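Local atomic coordinates of thioesterase (Streptomyces coelicolor, PDB entry 3QMW), a protein that belongs to the alpha/beta-hydrolase thioesterases, works in the prodiginine biosynthetic pathway and probably hydrolyses thioester substrates. Residues P30-C35 / E56-P61; R47-R52 / P246-L251; A85-L90 / C116-R121; T96-L101 / R125-F130. All blocks are in the same frame, centred on the assembly; numbering follows the deposited sequence.

Contact 1: residues P30-C35 / E56-P61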
# COMPACT_ATOMS: atom_id res chain seq x y z
N PRO D 30 11.69 -1.14 -13.75
CA PRO D 30 12.69 -1.61 -12.79
C PRO D 30 12.41 -3.03 -12.33
O PRO D 30 13.31 -3.87 -12.32
CB PRO D 30 12.55 -0.64 -11.61
CG PRO D 30 11.99 0.59 -12.20
CD PRO D 30 11.14 0.17 -13.36
N LEU D 31 11.16 -3.27 -11.94
CA LEU D 31 10.67 -4.58 -11.56
C LEU D 31 9.42 -4.90 -12.39
O LEU D 31 8.76 -3.98 -12.89
CB LEU D 31 10.32 -4.57 -10.07
CG LEU D 31 9.85 -5.86 -9.38
CD1 LEU D 31 10.88 -6.97 -9.50
CD2 LEU D 31 9.55 -5.57 -7.91
N ARG D 32 9.13 -6.19 -12.54
CA ARG D 32 7.88 -6.66 -13.17
C ARG D 32 7.21 -7.62 -12.20
O ARG D 32 7.88 -8.49 -11.65
CB ARG D 32 8.17 -7.36 -14.50
CG ARG D 32 8.58 -6.42 -15.65
CD ARG D 32 10.06 -5.95 -15.56
NE ARG D 32 10.98 -7.08 -15.60
CZ ARG D 32 11.28 -7.77 -16.70
NH1 ARG D 32 12.11 -8.78 -16.62
NH2 ARG D 32 10.75 -7.45 -17.88
N LEU D 33 5.91 -7.46 -11.97
CA LEU D 33 5.19 -8.38 -11.08
C LEU D 33 4.23 -9.25 -11.88
O LEU D 33 3.22 -8.77 -12.41
CB LEU D 33 4.43 -7.63 -9.99
CG LEU D 33 3.75 -8.51 -8.94
CD1 LEU D 33 4.77 -9.22 -8.08
CD2 LEU D 33 2.81 -7.68 -8.09
N VAL D 34 4.55 -10.55 -11.92
CA VAL D 34 3.85 -11.53 -12.73
C VAL D 34 2.78 -12.20 -11.87
O VAL D 34 3.07 -12.95 -10.94
CB VAL D 34 4.86 -12.57 -13.28
CG1 VAL D 34 4.16 -13.62 -14.12
CG2 VAL D 34 5.95 -11.86 -14.10
N CYS D 35 1.52 -11.93 -12.23
CA CYS D 35 0.39 -12.24 -11.38
C CYS D 35 -0.48 -13.37 -11.93
O CYS D 35 -0.91 -13.31 -13.08
CB CYS D 35 -0.44 -10.98 -11.20
SG CYS D 35 0.47 -9.49 -10.66
N GLU D 56 7.43 1.93 -10.29
CA GLU D 56 8.67 1.13 -10.15
C GLU D 56 8.41 -0.36 -10.32
O GLU D 56 9.33 -1.18 -10.21
CB GLU D 56 9.31 1.35 -8.77
CG GLU D 56 9.49 2.82 -8.37
CD GLU D 56 10.63 3.49 -9.11
OE1 GLU D 56 11.80 3.09 -8.89
OE2 GLU D 56 10.35 4.42 -9.91
N VAL D 57 7.15 -0.71 -10.55
CA VAL D 57 6.73 -2.09 -10.75
C VAL D 57 5.67 -2.09 -11.85
O VAL D 57 4.67 -1.38 -11.76
CB VAL D 57 6.19 -2.71 -9.43
CG1 VAL D 57 4.86 -2.09 -9.04
CG2 VAL D 57 6.07 -4.22 -9.55
N ALA D 58 5.94 -2.83 -12.92
CA ALA D 58 4.96 -3.05 -13.98
C ALA D 58 4.21 -4.33 -13.66
O ALA D 58 4.82 -5.40 -13.52
CB ALA D 58 5.64 -3.14 -15.35
N VAL D 59 2.89 -4.22 -13.50
CA VAL D 59 2.04 -5.36 -13.18
C VAL D 59 1.70 -6.06 -14.48
O VAL D 59 1.06 -5.45 -15.36
CB VAL D 59 0.74 -4.92 -12.51
CG1 VAL D 59 -0.19 -6.11 -12.31
CG2 VAL D 59 1.04 -4.24 -11.18
N VAL D 60 2.13 -7.32 -14.60
CA VAL D 60 1.92 -8.08 -15.82
C VAL D 60 1.11 -9.34 -15.52
O VAL D 60 1.67 -10.41 -15.23
CB VAL D 60 3.26 -8.43 -16.50
CG1 VAL D 60 3.02 -8.90 -17.92
CG2 VAL D 60 4.17 -7.22 -16.52
N PRO D 61 -0.23 -9.22 -15.56
CA PRO D 61 -1.06 -10.39 -15.28
C PRO D 61 -1.02 -11.41 -16.42
O PRO D 61 -0.83 -11.04 -17.60
CB PRO D 61 -2.46 -9.79 -15.11
CG PRO D 61 -2.25 -8.32 -15.00
CD PRO D 61 -1.06 -8.04 -15.83
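The strands around L33 and V59 run parallel, their axes 4.5 Å apart and inclined by 24°. The bonds alternate as in a regular parallel ladder. A58 N donates to L31 O at 3.0 Å, and A58 O is met by L33 N at 2.8 Å. The next step repeats this with V60 N on L33 O, after which C35 N reaches V60 O in a weak bond of 3.4 Å. R32 and V34 turn their backbone groups the other way, to strand 99-104. The side chains of L31, L33, V57, V59 and C35 share one face of the sheet. There the methyl CG2 of V57, anti to its own backbone N, lies 3.8 Å from L33 CB. The same methyl is 4.1 Å from L31 CD2, since the L31 and V57 side chains run side by side in one direction. Farther along, C35 SG is turned beside its backbone N (chi1 -52°) and rests 3.8 Å from V59 CG1. The other face carries R32, A58, V34 and V60. R32 bends at chi2 and chi3, and its polar end leaves the pair to be held by carbonyl oxygens, chiefly that of D98. V60 packs against F12 of the second subunit. Near the start of the pair, the P30 ring sits against the E56 carbonyl, with CB 3.6 Å from E56 O. Helix 49-53 links the strands into a beta-alpha-beta unit, which forms one margin of the chain's parallel sheet in the alpha/beta-hydrolase fold.

Contact 2: residues R47-R52 / P246-L251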
# COMPACT_ATOMS: atom_id res chain seq x y z
N ARG D 47 -7.38 -5.99 -11.79
CA ARG D 47 -7.78 -4.67 -12.26
C ARG D 47 -7.53 -3.69 -11.12
O ARG D 47 -7.93 -3.93 -9.99
CB ARG D 47 -9.25 -4.66 -12.67
CG ARG D 47 -9.65 -3.58 -13.65
CD ARG D 47 -11.15 -3.67 -14.03
NE ARG D 47 -12.06 -3.21 -12.98
CZ ARG D 47 -12.58 -3.96 -11.99
NH1 ARG D 47 -12.28 -5.26 -11.86
NH2 ARG D 47 -13.41 -3.41 -11.11
N GLY D 48 -6.86 -2.59 -11.43
CA GLY D 48 -6.61 -1.55 -10.46
C GLY D 48 -5.27 -1.66 -9.77
O GLY D 48 -4.83 -0.71 -9.15
N TRP D 49 -4.62 -2.82 -9.86
CA TRP D 49 -3.37 -3.06 -9.16
C TRP D 49 -2.26 -2.11 -9.58
O TRP D 49 -1.51 -1.66 -8.73
CB TRP D 49 -2.90 -4.49 -9.35
CG TRP D 49 -3.57 -5.46 -8.46
CD1 TRP D 49 -4.89 -5.48 -8.12
CD2 TRP D 49 -2.97 -6.59 -7.83
NE1 TRP D 49 -5.15 -6.54 -7.29
CE2 TRP D 49 -3.99 -7.24 -7.09
CE3 TRP D 49 -1.67 -7.11 -7.80
CZ2 TRP D 49 -3.74 -8.39 -6.32
CZ3 TRP D 49 -1.43 -8.25 -7.04
CH2 TRP D 49 -2.46 -8.87 -6.31
N GLN D 50 -2.15 -1.82 -10.88
CA GLN D 50 -1.06 -0.97 -11.37
C GLN D 50 -1.07 0.38 -10.67
O GLN D 50 -0.03 0.88 -10.24
CB GLN D 50 -1.16 -0.75 -12.88
CG GLN D 50 0.01 0.07 -13.45
CD GLN D 50 1.35 -0.60 -13.26
OE1 GLN D 50 1.47 -1.81 -13.40
NE2 GLN D 50 2.38 0.17 -12.92
N GLU D 51 -2.26 0.96 -10.57
CA GLU D 51 -2.46 2.27 -9.98
C GLU D 51 -2.03 2.29 -8.51
O GLU D 51 -1.49 3.29 -8.04
CB GLU D 51 -3.94 2.67 -10.07
CG GLU D 51 -4.43 3.07 -11.47
CD GLU D 51 -4.71 1.88 -12.41
OE1 GLU D 51 -4.99 0.75 -11.93
OE2 GLU D 51 -4.65 2.10 -13.65
N ARG D 52 -2.28 1.18 -7.81
CA ARG D 52 -2.02 1.10 -6.37
C ARG D 52 -0.58 0.82 -5.99
O ARG D 52 -0.25 0.83 -4.80
CB ARG D 52 -2.87 0.00 -5.73
CG ARG D 52 -4.35 0.18 -5.90
CD ARG D 52 -4.85 1.47 -5.26
NE ARG D 52 -6.28 1.33 -4.96
CZ ARG D 52 -6.77 0.74 -3.88
NH1 ARG D 52 -8.09 0.65 -3.73
NH2 ARG D 52 -5.96 0.25 -2.95
N PRO D 246 -11.28 -4.41 2.36
CA PRO D 246 -10.16 -3.97 3.20
C PRO D 246 -8.89 -4.81 3.04
O PRO D 246 -7.79 -4.26 3.08
CB PRO D 246 -10.70 -4.09 4.63
CG PRO D 246 -12.19 -4.26 4.50
CD PRO D 246 -12.42 -4.88 3.17
N SER D 247 -9.04 -6.13 2.88
CA SER D 247 -7.89 -7.04 2.77
C SER D 247 -7.25 -7.07 1.38
O SER D 247 -6.08 -7.40 1.24
CB SER D 247 -8.26 -8.44 3.23
OG SER D 247 -9.52 -8.83 2.74
N ARG D 248 -8.01 -6.73 0.34
CA ARG D 248 -7.41 -6.53 -0.98
C ARG D 248 -6.49 -5.32 -0.92
O ARG D 248 -5.41 -5.33 -1.50
CB ARG D 248 -8.47 -6.31 -2.06
CG ARG D 248 -7.92 -5.67 -3.33
CD ARG D 248 -8.98 -5.41 -4.33
NE ARG D 248 -8.42 -4.96 -5.60
CZ ARG D 248 -8.22 -3.69 -5.95
NH1 ARG D 248 -8.52 -2.69 -5.11
NH2 ARG D 248 -7.70 -3.41 -7.15
N ASP D 249 -6.97 -4.28 -0.23
CA ASP D 249 -6.18 -3.06 0.04
C ASP D 249 -4.92 -3.37 0.84
O ASP D 249 -3.85 -2.88 0.50
CB ASP D 249 -7.03 -2.00 0.78
CG ASP D 249 -7.93 -1.20 -0.16
OD1 ASP D 249 -7.41 -0.62 -1.14
OD2 ASP D 249 -9.15 -1.11 0.11
N ARG D 250 -5.04 -4.19 1.89
CA ARG D 250 -3.88 -4.55 2.70
C ARG D 250 -2.88 -5.44 1.97
O ARG D 250 -1.67 -5.17 2.03
CB ARG D 250 -4.28 -5.21 4.02
CG ARG D 250 -4.34 -4.25 5.19
CD ARG D 250 -4.14 -4.99 6.53
NE ARG D 250 -3.96 -4.06 7.66
CZ ARG D 250 -4.95 -3.35 8.23
NH1 ARG D 250 -6.20 -3.44 7.79
NH2 ARG D 250 -4.67 -2.54 9.24
N LEU D 251 -3.36 -6.48 1.29
CA LEU D 251 -2.48 -7.30 0.44
C LEU D 251 -1.62 -6.38 -0.41
O LEU D 251 -0.40 -6.48 -0.38
CB LEU D 251 -3.27 -8.24 -0.48
CG LEU D 251 -2.44 -8.84 -1.63
CD1 LEU D 251 -1.71 -10.06 -1.14
CD2 LEU D 251 -3.29 -9.20 -2.82
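The guanidinium of R52 and the carboxylate of D249 lie nearly coplanar, 12° apart, and meet edge on in a salt bridge. D249 OD1 takes both nitrogens: R52 NH2 at 2.5 Å, short enough for the exact length to be doubtful, and R52 NH1 at 3.0 Å through a weaker, bent bond. R248 comes in over a face of this R52 group, its own guanidinium plane turned 82° away. Its NH1 is 3.6 Å from R52 NH1, a like-charged approach that the nearby carboxylate would probably ease. The R248 chain is extended as far as NE; beyond it, NH2 lies 2.9 Å from R47 O in a weak hydrogen bond. That same NH2 lies at the edge of the W49 indole, 3.6 Å from CD1. At the far end of the ring, L251 CD2 is 3.6 Å from W49 CH2, the two side chains crossing at about a right angle. An alanine at R52 would probably leave D249 OD1 without its charged mate and open a gap beside the R248 guanidinium. W49 also meets the F46 ring edge-to-face and touches L252 and L255, wedging helix 49-53 against helix 246-258, while L251 reaches L235 of strand 230-235.

Contact 3: residues A85-L90 / C116-R121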
# COMPACT_ATOMS: atom_id res chain seq x y z
N ALA D 85 4.50 -24.20 -20.33
CA ALA D 85 4.00 -23.24 -21.33
C ALA D 85 4.21 -21.81 -20.84
O ALA D 85 4.65 -20.94 -21.61
CB ALA D 85 2.52 -23.50 -21.62
N VAL D 86 3.90 -21.58 -19.56
CA VAL D 86 4.04 -20.26 -18.93
C VAL D 86 5.48 -19.73 -18.96
O VAL D 86 5.72 -18.55 -19.26
CB VAL D 86 3.54 -20.29 -17.45
CG1 VAL D 86 4.09 -19.11 -16.65
CG2 VAL D 86 2.01 -20.32 -17.40
N ALA D 87 6.43 -20.60 -18.63
CA ALA D 87 7.84 -20.23 -18.61
C ALA D 87 8.33 -19.96 -20.02
O ALA D 87 9.07 -19.00 -20.25
CB ALA D 87 8.66 -21.33 -17.94
N ASP D 88 7.89 -20.78 -20.98
CA ASP D 88 8.19 -20.53 -22.39
C ASP D 88 7.82 -19.09 -22.73
O ASP D 88 8.67 -18.32 -23.15
CB ASP D 88 7.43 -21.50 -23.31
CG ASP D 88 7.95 -22.93 -23.22
OD1 ASP D 88 9.15 -23.13 -22.89
OD2 ASP D 88 7.17 -23.87 -23.50
N ALA D 89 6.56 -18.75 -22.52
CA ALA D 89 6.04 -17.40 -22.74
C ALA D 89 6.86 -16.28 -22.07
O ALA D 89 7.12 -15.23 -22.68
CB ALA D 89 4.60 -17.34 -22.27
N LEU D 90 7.25 -16.51 -20.83
CA LEU D 90 8.05 -15.53 -20.10
C LEU D 90 9.42 -15.35 -20.73
O LEU D 90 9.86 -14.22 -20.94
CB LEU D 90 8.19 -15.93 -18.63
CG LEU D 90 6.91 -15.77 -17.81
CD1 LEU D 90 6.99 -16.59 -16.53
CD2 LEU D 90 6.68 -14.30 -17.51
N CYS D 116 10.06 -23.13 -9.84
CA CYS D 116 10.88 -24.32 -10.00
C CYS D 116 11.33 -24.52 -11.45
O CYS D 116 12.51 -24.69 -11.72
CB CYS D 116 10.10 -25.54 -9.53
SG CYS D 116 9.63 -25.46 -7.76
N VAL D 117 10.38 -24.48 -12.38
CA VAL D 117 10.69 -24.75 -13.79
C VAL D 117 11.71 -23.76 -14.37
O VAL D 117 12.52 -24.15 -15.21
CB VAL D 117 9.39 -24.78 -14.63
CG1 VAL D 117 9.71 -24.80 -16.13
CG2 VAL D 117 8.54 -25.98 -14.23
N LEU D 118 11.68 -22.51 -13.94
CA LEU D 118 12.68 -21.54 -14.40
C LEU D 118 14.06 -21.78 -13.76
O LEU D 118 15.09 -21.41 -14.33
CB LEU D 118 12.19 -20.11 -14.14
CG LEU D 118 11.00 -19.65 -14.99
CD1 LEU D 118 10.32 -18.45 -14.35
CD2 LEU D 118 11.42 -19.33 -16.42
N ARG D 119 14.07 -22.41 -12.58
CA ARG D 119 15.33 -22.83 -11.94
C ARG D 119 15.99 -23.95 -12.73
O ARG D 119 17.16 -23.83 -13.11
CB ARG D 119 15.11 -23.29 -10.49
CG ARG D 119 16.37 -23.83 -9.79
CD ARG D 119 16.18 -23.97 -8.29
NE ARG D 119 15.23 -25.03 -7.94
CZ ARG D 119 15.00 -25.46 -6.69
NH1 ARG D 119 15.64 -24.95 -5.65
NH2 ARG D 119 14.11 -26.43 -6.49
N ARG D 120 15.23 -25.02 -13.00
CA ARG D 120 15.74 -26.15 -13.78
C ARG D 120 16.34 -25.70 -15.12
O ARG D 120 17.35 -26.24 -15.56
CB ARG D 120 14.64 -27.19 -14.03
CG ARG D 120 13.98 -27.76 -12.76
CD ARG D 120 13.43 -29.18 -12.98
NE ARG D 120 12.77 -29.35 -14.27
CZ ARG D 120 11.46 -29.19 -14.51
NH1 ARG D 120 10.98 -29.38 -15.73
NH2 ARG D 120 10.63 -28.85 -13.53
N ARG D 121 15.71 -24.72 -15.76
CA ARG D 121 16.19 -24.19 -17.03
C ARG D 121 17.32 -23.19 -16.82
O ARG D 121 17.90 -22.69 -17.79
CB ARG D 121 15.05 -23.51 -17.78
CG ARG D 121 13.91 -24.44 -18.19
CD ARG D 121 12.94 -23.69 -19.09
NE ARG D 121 11.68 -24.40 -19.33
CZ ARG D 121 10.73 -23.99 -20.17
NH1 ARG D 121 10.89 -22.88 -20.88
NH2 ARG D 121 9.61 -24.70 -20.31
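R121 and D88 are brought together by extension on one side and a turn on the other: R121 CG is anti to the carbonyl carbon (chi1 -63°) and the chain runs straight on to NE, while D88 CG, likewise anti to its carbonyl carbon, lies beside its backbone N. The two side chains belong to helices 79-91 and 106-120 of the alpha/beta-hydrolase fold, the second following strand 99-104 across the presumed nucleophile elbow. The axes of the touching segments pass 9.9 Å apart at a crossing angle of -63°. D88 OD1 carries the salt bridge. It receives R121 NH1 at 2.7 Å, on the anti side of the carboxylate and out of its plane, and a weaker bond from R121 NH2 at 3.1 Å. The carboxylate and guanidinium planes are 37° apart, so the pair is not a flat two-on-two bridge; one oxygen serves both nitrogens. E91 gives R121 NH1 a second acidic partner, and the carbonyl of E84 receives a weak bond from NH2. Two acids around one guanidinium would probably stabilise its charge at this otherwise exposed edge, although R121 also touches a crystal neighbour. Beneath the bridge the helices meet through apolar groups. A87 CB fits against L118 CD2 at 3.7 Å and V117 CG1 at 4.1 Å, and L90 CD1 makes a looser approach to L118 CD1 at 4.4 Å. L90 and V86 also touch V114 of helix 106-120. A87 CB further covers one face of the R121 guanidinium, lying 3.9 Å above its plane and displaced toward the rim.

Contact 4: residues T96-L101 / R125-F130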
# COMPACT_ATOMS: atom_id res chain seq x y z
N THR D 96 11.88 -12.72 -17.48
CA THR D 96 12.51 -13.49 -16.42
C THR D 96 13.84 -12.85 -15.99
O THR D 96 14.91 -13.46 -16.09
CB THR D 96 12.71 -14.94 -16.87
OG1 THR D 96 13.41 -14.94 -18.12
CG2 THR D 96 11.35 -15.62 -17.08
N HIS D 97 13.76 -11.61 -15.53
CA HIS D 97 14.90 -10.84 -15.03
C HIS D 97 14.34 -9.64 -14.28
O HIS D 97 13.50 -8.93 -14.82
CB HIS D 97 15.80 -10.35 -16.18
CG HIS D 97 15.19 -9.27 -17.03
ND1 HIS D 97 14.94 -8.00 -16.56
CD2 HIS D 97 14.80 -9.26 -18.33
CE1 HIS D 97 14.40 -7.27 -17.52
NE2 HIS D 97 14.31 -8.01 -18.60
N ASP D 98 14.77 -9.42 -13.04
CA ASP D 98 14.21 -8.31 -12.24
C ASP D 98 12.68 -8.43 -12.24
O ASP D 98 11.95 -7.62 -12.86
CB ASP D 98 14.67 -6.93 -12.76
CG ASP D 98 16.19 -6.72 -12.65
OD1 ASP D 98 16.83 -7.33 -11.75
OD2 ASP D 98 16.74 -5.94 -13.46
N TYR D 99 12.20 -9.46 -11.55
CA TYR D 99 10.80 -9.82 -11.56
C TYR D 99 10.46 -10.60 -10.30
O TYR D 99 11.35 -11.07 -9.59
CB TYR D 99 10.49 -10.66 -12.80
CG TYR D 99 10.99 -12.09 -12.72
CD1 TYR D 99 12.35 -12.37 -12.74
CD2 TYR D 99 10.10 -13.16 -12.64
CE1 TYR D 99 12.82 -13.68 -12.67
CE2 TYR D 99 10.55 -14.47 -12.57
CZ TYR D 99 11.92 -14.73 -12.58
OH TYR D 99 12.37 -16.04 -12.51
N ALA D 100 9.17 -10.72 -10.03
CA ALA D 100 8.68 -11.56 -8.93
C ALA D 100 7.35 -12.20 -9.30
O ALA D 100 6.77 -11.93 -10.35
CB ALA D 100 8.55 -10.75 -7.65
N LEU D 101 6.85 -13.06 -8.41
CA LEU D 101 5.67 -13.85 -8.68
C LEU D 101 4.65 -13.63 -7.60
O LEU D 101 4.96 -13.76 -6.41
CB LEU D 101 6.02 -15.35 -8.78
CG LEU D 101 7.16 -15.71 -9.74
CD1 LEU D 101 7.60 -17.15 -9.57
CD2 LEU D 101 6.78 -15.39 -11.21
N ARG D 125 16.93 -15.94 -11.47
CA ARG D 125 15.94 -16.24 -10.43
C ARG D 125 15.16 -15.00 -9.98
O ARG D 125 15.61 -13.87 -10.20
CB ARG D 125 16.60 -16.96 -9.25
CG ARG D 125 16.97 -16.10 -8.01
CD ARG D 125 16.78 -16.93 -6.73
NE ARG D 125 17.47 -16.38 -5.55
CZ ARG D 125 17.05 -15.35 -4.82
NH1 ARG D 125 15.94 -14.69 -5.13
NH2 ARG D 125 17.78 -14.96 -3.77
N PRO D 126 14.00 -15.21 -9.32
CA PRO D 126 13.08 -14.12 -8.99
C PRO D 126 13.46 -13.39 -7.71
O PRO D 126 14.20 -13.92 -6.89
CB PRO D 126 11.75 -14.85 -8.78
CG PRO D 126 12.16 -16.14 -8.18
CD PRO D 126 13.49 -16.50 -8.81
N ARG D 127 12.92 -12.18 -7.55
CA ARG D 127 13.21 -11.33 -6.40
C ARG D 127 12.41 -11.76 -5.19
O ARG D 127 12.93 -11.77 -4.08
CB ARG D 127 12.89 -9.86 -6.71
CG ARG D 127 13.72 -9.28 -7.86
CD ARG D 127 15.11 -8.85 -7.40
NE ARG D 127 16.12 -9.00 -8.45
CZ ARG D 127 16.91 -10.07 -8.63
NH1 ARG D 127 16.83 -11.13 -7.83
NH2 ARG D 127 17.80 -10.07 -9.63
N HIS D 128 11.15 -12.12 -5.42
CA HIS D 128 10.24 -12.47 -4.34
C HIS D 128 9.17 -13.42 -4.85
O HIS D 128 8.91 -13.49 -6.04
CB HIS D 128 9.58 -11.20 -3.78
CG HIS D 128 9.41 -11.22 -2.30
ND1 HIS D 128 10.26 -10.55 -1.45
CD2 HIS D 128 8.50 -11.84 -1.51
CE1 HIS D 128 9.88 -10.76 -0.20
NE2 HIS D 128 8.81 -11.53 -0.21
N LEU D 129 8.57 -14.17 -3.93
CA LEU D 129 7.43 -15.02 -4.23
C LEU D 129 6.28 -14.74 -3.27
O LEU D 129 6.42 -14.95 -2.07
CB LEU D 129 7.84 -16.51 -4.16
CG LEU D 129 6.72 -17.55 -4.28
CD1 LEU D 129 6.02 -17.45 -5.63
CD2 LEU D 129 7.27 -18.94 -4.08
N PHE D 130 5.16 -14.28 -3.80
CA PHE D 130 3.95 -14.02 -3.01
C PHE D 130 2.87 -15.03 -3.34
O PHE D 130 2.60 -15.31 -4.51
CB PHE D 130 3.42 -12.62 -3.31
CG PHE D 130 4.46 -11.56 -3.22
CD1 PHE D 130 4.77 -10.98 -2.00
CD2 PHE D 130 5.12 -11.14 -4.36
CE1 PHE D 130 5.73 -9.99 -1.92
CE2 PHE D 130 6.08 -10.15 -4.29
CZ PHE D 130 6.39 -9.57 -3.08
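P126 lies with CA and CB over one face of the Y99 ring. From CB, which points away from 125-130, Y99 turns CG into the crowded position between its backbone N and carbonyl carbon (chi1 75°), and the aromatic ring comes back beside P126. Above the ring, P126 CB makes a CH-pi contact 4.1 Å from the centroid and 24° off the normal. Going outward, CE1 lies 3.7 Å from R125 O, CE2 and CZ face P126 CB, and the hydroxyl OH ends 3.7 Å from P126 N, hydrogen-bonded to the carbonyl of P124. The opposite face is covered by T96 CA, 3.7 Å above the plane. An alanine in place of Y99 would probably open a gap between P126 and T96 and leave the P124 carbonyl without its hydroxyl partner. The backbones draw together into neighbouring parallel strands of a beta-alpha-beta unit, made of strand 99-104, helix 106-120 and strand 129-132, in the middle of the alpha/beta-hydrolase sheet. Y99 O accepts R127 N at 2.8 Å. L101 N then bonds H128 O, and L101 O receives F130 N at 2.7 Å. L101 and L129 share a face of the sheet, where L101 CB is 3.8 Å from L129 CD1 and the helix residues A115 and A111 touch them. A100 CB approaches the F130 ring obliquely. At the outer end D98 and R127 lie side by side, a long salt bridge joining D98 OD1 to R127 NH2 at 3.6 Å.

Contacts 1 and 4 lie in one sheet, their centres about 9 Å apart, because strands 31-36 and 99-104 are neighbours; R32 NE reaches D98 O at 3.0 Å between them. Contact 2 adjoins contact 1 through Q50, whose OE1 takes V59 N at 2.8 Å. Contact 3 touches contact 1 where L90 CD2 is 4.3 Å from V34 CG2, and contact 4 where L90 CB is 3.5 Å from T96 CG2. Contacts 2 and 3, centres about 27 Å apart, stand on opposite sides of the chain's centre, and both touch the second subunit. Strand 99-104 leads into the presumed nucleophile elbow; C35, W49 and F130, from contacts 1, 2 and 4, lie near it without touching.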